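Side-chain contact in 1-phosphatidylinositol 4,5-bisphosphate phosphodiesterase (Drosophila melanogaster, PDB 6IRB), which belongs to the phosphoinositide phospholipase C-beta family and is represented here by a long, almost wholly helical coiled-coil segment: residues T114-Q119 and S198-E203. The protein carries 2 engineered substitutions. Residues are numbered along the deposited sequence; the frame is centred on the assembly and turned at random.
Sequences TVQAAQ and SKQIEE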
ATOM      1  N   THR A 114      -6.551 -19.002 -25.285  1.00 63.82           N
ATOM      2  CA  THR A 114      -6.972 -20.376 -25.074  1.00 62.47           C
ATOM      3  C   THR A 114      -8.384 -20.608 -25.579  1.00 66.04           C
ATOM      4  O   THR A 114      -8.589 -21.401 -26.503  1.00 73.05           O
ATOM      5  CB  THR A 114      -6.865 -20.733 -23.604  1.00 71.78           C
ATOM      6  OG1 THR A 114      -5.667 -20.151 -23.082  1.00 76.31           O
ATOM      7  CG2 THR A 114      -6.815 -22.241 -23.433  1.00 61.95           C
ATOM      8  N   VAL A 115      -9.365 -19.953 -24.952  1.00 65.91           N
ATOM      9  CA  VAL A 115     -10.761 -20.126 -25.356  1.00 64.72           C
ATOM     10  C   VAL A 115     -10.930 -19.908 -26.861  1.00 57.59           C
ATOM     11  O   VAL A 115     -11.535 -20.737 -27.552  1.00 57.57           O
ATOM     12  CB  VAL A 115     -11.691 -19.247 -24.501  1.00 68.39           C
ATOM     13  CG1 VAL A 115     -11.383 -19.485 -23.037  1.00 73.23           C
ATOM     14  CG2 VAL A 115     -11.494 -17.808 -24.774  1.00 70.13           C
ATOM     15  N   GLN A 116     -10.446 -18.772 -27.386  1.00 56.32           N
ATOM     16  CA  GLN A 116     -10.437 -18.568 -28.835  1.00 57.32           C
ATOM     17  C   GLN A 116      -9.963 -19.816 -29.566  1.00 64.29           C
ATOM     18  O   GLN A 116     -10.650 -20.338 -30.454  1.00 53.75           O
ATOM     19  CB  GLN A 116      -9.549 -17.372 -29.209  1.00 54.00           C
ATOM     20  CG  GLN A 116      -9.903 -16.057 -28.541  1.00 62.17           C
ATOM     21  CD  GLN A 116      -9.577 -14.871 -29.419  1.00 68.98           C
ATOM     22  OE1 GLN A 116      -8.577 -14.879 -30.131  1.00 80.57           O
ATOM     23  NE2 GLN A 116     -10.425 -13.847 -29.386  1.00 55.07           N
ATOM     24  N   ALA A 117      -8.796 -20.325 -29.166  1.00 59.68           N
ATOM     25  CA  ALA A 117      -8.266 -21.546 -29.757  1.00 60.82           C
ATOM     26  C   ALA A 117      -9.222 -22.711 -29.533  1.00 64.55           C
ATOM     27  O   ALA A 117      -9.454 -23.518 -30.441  1.00 72.15           O
ATOM     28  CB  ALA A 117      -6.881 -21.847 -29.180  1.00 56.76           C
ATOM     29  N   ALA A 118      -9.788 -22.816 -28.327  1.00 67.18           N
ATOM     30  CA  ALA A 118     -10.733 -23.891 -28.047  1.00 58.46           C
ATOM     31  C   ALA A 118     -11.925 -23.854 -28.996  1.00 63.26           C
ATOM     32  O   ALA A 118     -12.446 -24.911 -29.369  1.00 64.52           O
ATOM     33  CB  ALA A 118     -11.206 -23.808 -26.597  1.00 60.69           C
ATOM     34  N   GLN A 119     -12.373 -22.662 -29.399  1.00 56.89           N
ATOM     35  CA  GLN A 119     -13.481 -22.590 -30.348  1.00 62.52           C
ATOM     36  C   GLN A 119     -13.044 -23.061 -31.731  1.00 61.72           C
ATOM     37  O   GLN A 119     -13.753 -23.828 -32.398  1.00 62.39           O
ATOM     38  CB  GLN A 119     -14.047 -21.168 -30.434  1.00 56.46           C
ATOM     39  CG  GLN A 119     -14.859 -20.681 -29.241  1.00 58.60           C
ATOM     40  CD  GLN A 119     -14.982 -19.162 -29.182  1.00 69.28           C
ATOM     41  OE1 GLN A 119     -14.729 -18.464 -30.165  1.00 68.17           O
ATOM     42  NE2 GLN A 119     -15.460 -18.656 -28.056  1.00 72.46           N
ATOM     43  N   SER A 198     -10.314 -12.341 -33.950  1.00 52.49           N
ATOM     44  CA  SER A 198      -9.497 -11.169 -34.243  1.00 59.10           C
ATOM     45  C   SER A 198     -10.065  -9.906 -33.605  1.00 61.49           C
ATOM     46  O   SER A 198      -9.349  -9.172 -32.917  1.00 73.47           O
ATOM     47  CB  SER A 198      -9.375 -10.982 -35.751  1.00 73.02           C
ATOM     48  OG  SER A 198      -8.213 -10.236 -36.062  1.00 85.64           O
ATOM     49  N   LYS A 199     -11.336  -9.600 -33.869  1.00 46.03           N
ATOM     50  CA  LYS A 199     -11.923  -8.398 -33.279  1.00 54.88           C
ATOM     51  C   LYS A 199     -11.901  -8.438 -31.751  1.00 59.94           C
ATOM     52  O   LYS A 199     -11.591  -7.428 -31.110  1.00 73.30           O
ATOM     53  CB  LYS A 199     -13.320  -8.154 -33.844  1.00 54.09           C
ATOM     54  CG  LYS A 199     -13.208  -7.226 -35.072  1.00 73.37           C
ATOM     55  CD  LYS A 199     -14.350  -7.320 -36.069  1.00 76.85           C
ATOM     56  CE  LYS A 199     -14.434  -6.043 -36.916  1.00 84.87           C
ATOM     57  NZ  LYS A 199     -13.100  -5.468 -37.289  1.00 87.44           N
ATOM     58  N   GLN A 200     -12.269  -9.572 -31.148  1.00 47.93           N
ATOM     59  CA  GLN A 200     -12.186  -9.691 -29.693  1.00 49.24           C
ATOM     60  C   GLN A 200     -10.832  -9.232 -29.171  1.00 56.19           C
ATOM     61  O   GLN A 200     -10.755  -8.488 -28.186  1.00 66.49           O
ATOM     62  CB  GLN A 200     -12.458 -11.125 -29.258  1.00 44.50           C
ATOM     63  CG  GLN A 200     -13.887 -11.558 -29.439  1.00 43.39           C
ATOM     64  CD  GLN A 200     -14.032 -13.063 -29.555  1.00 71.22           C
ATOM     65  OE1 GLN A 200     -13.175 -13.816 -29.085  1.00 69.34           O
ATOM     66  NE2 GLN A 200     -15.149 -13.514 -30.131  1.00 64.30           N
ATOM     67  N   ILE A 201      -9.752  -9.680 -29.820  1.00 56.56           N
ATOM     68  CA  ILE A 201      -8.395  -9.299 -29.424  1.00 53.21           C
ATOM     69  C   ILE A 201      -8.229  -7.787 -29.488  1.00 55.56           C
ATOM     70  O   ILE A 201      -7.849  -7.133 -28.508  1.00 54.13           O
ATOM     71  CB  ILE A 201      -7.366  -9.995 -30.333  1.00 55.79           C
ATOM     72  CG1 ILE A 201      -7.374 -11.508 -30.116  1.00 71.34           C
ATOM     73  CG2 ILE A 201      -5.981  -9.367 -30.189  1.00 54.21           C
ATOM     74  CD1 ILE A 201      -7.050 -12.305 -31.361  1.00 85.44           C
ATOM     75  N   GLU A 202      -8.494  -7.224 -30.667  1.00 59.20           N
ATOM     76  CA  GLU A 202      -8.420  -5.788 -30.883  1.00 64.18           C
ATOM     77  C   GLU A 202      -9.185  -5.029 -29.812  1.00 69.22           C
ATOM     78  O   GLU A 202      -8.633  -4.156 -29.135  1.00 72.37           O
ATOM     79  CB  GLU A 202      -8.983  -5.489 -32.270  1.00 78.38           C
ATOM     80  CG  GLU A 202      -9.403  -4.066 -32.533  1.00 98.02           C
ATOM     81  CD  GLU A 202     -10.370  -3.977 -33.707  1.00104.64           C
ATOM     82  OE1 GLU A 202     -10.378  -4.895 -34.564  1.00 96.60           O
ATOM     83  OE2 GLU A 202     -11.133  -2.990 -33.762  1.00113.71           O
ATOM     84  N   GLU A 203     -10.457  -5.379 -29.622  1.00 72.15           N
ATOM     85  CA  GLU A 203     -11.272  -4.690 -28.628  1.00 77.33           C
ATOM     86  C   GLU A 203     -10.738  -4.908 -27.221  1.00 70.10           C
ATOM     87  O   GLU A 203     -10.706  -3.974 -26.413  1.00 71.35           O
ATOM     88  CB  GLU A 203     -12.722  -5.137 -28.735  1.00 85.47           C
ATOM     89  CG  GLU A 203     -13.623  -4.300 -27.882  1.00 96.37           C
ATOM     90  CD  GLU A 203     -14.671  -3.619 -28.710  1.00104.48           C
ATOM     91  OE1 GLU A 203     -15.021  -4.175 -29.776  1.00 93.90           O
ATOM     92  OE2 GLU A 203     -15.113  -2.517 -28.314  1.00115.35           O
TER
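The side chain of Q116 reaches across to helix 157-210 and lies alongside that of Q200, each glutamine pointing at the other's helix so that the two chains overlap side by side. Their amide groups do not lie flat on one another; the planes are turned 66° apart. NE2 of Q116 donates to OE1 of Q200 at 2.8 Å, through a bent bond with an N-H...O angle of 135°. The donor comes to OE1 from above the carbonyl plane of Q200, and OE1 likewise sits off the plane of the Q116 amide. A second bond from the same NE2, to the backbone O of H197, makes this nitrogen a donor to both a side chain and the main chain of the facing helix, which matters because Q116 is buried. Glutamine suits such a place: its long chain brings the amide right up to the facing helix while Q200 extends back to meet it, and it carries a donor and an acceptor without a charge to bury.

Helices 18-150 and 157-210 run antiparallel as a hairpin, an arrangement in keeping with the elongated C-terminal coiled coil of the phospholipase C-beta family. At this level the interface is largely polar, with Q119 OE1 hydrogen-bonded to NE2 of H197 as a further link between the helices.

The apolar part comes from I201, a branched aliphatic residue that can offer hydrocarbon to the Q116 amide without competing for its hydrogen bonds. Its CG1 branch lies anti to its carbonyl carbon (chi1 -67°) and carries CD1 toward that amide. CD1 and CG1 of I201 both lie nearest to OE1 of Q116, at 3.2 and 3.6 Å, standing beside the carbonyl end of the amide.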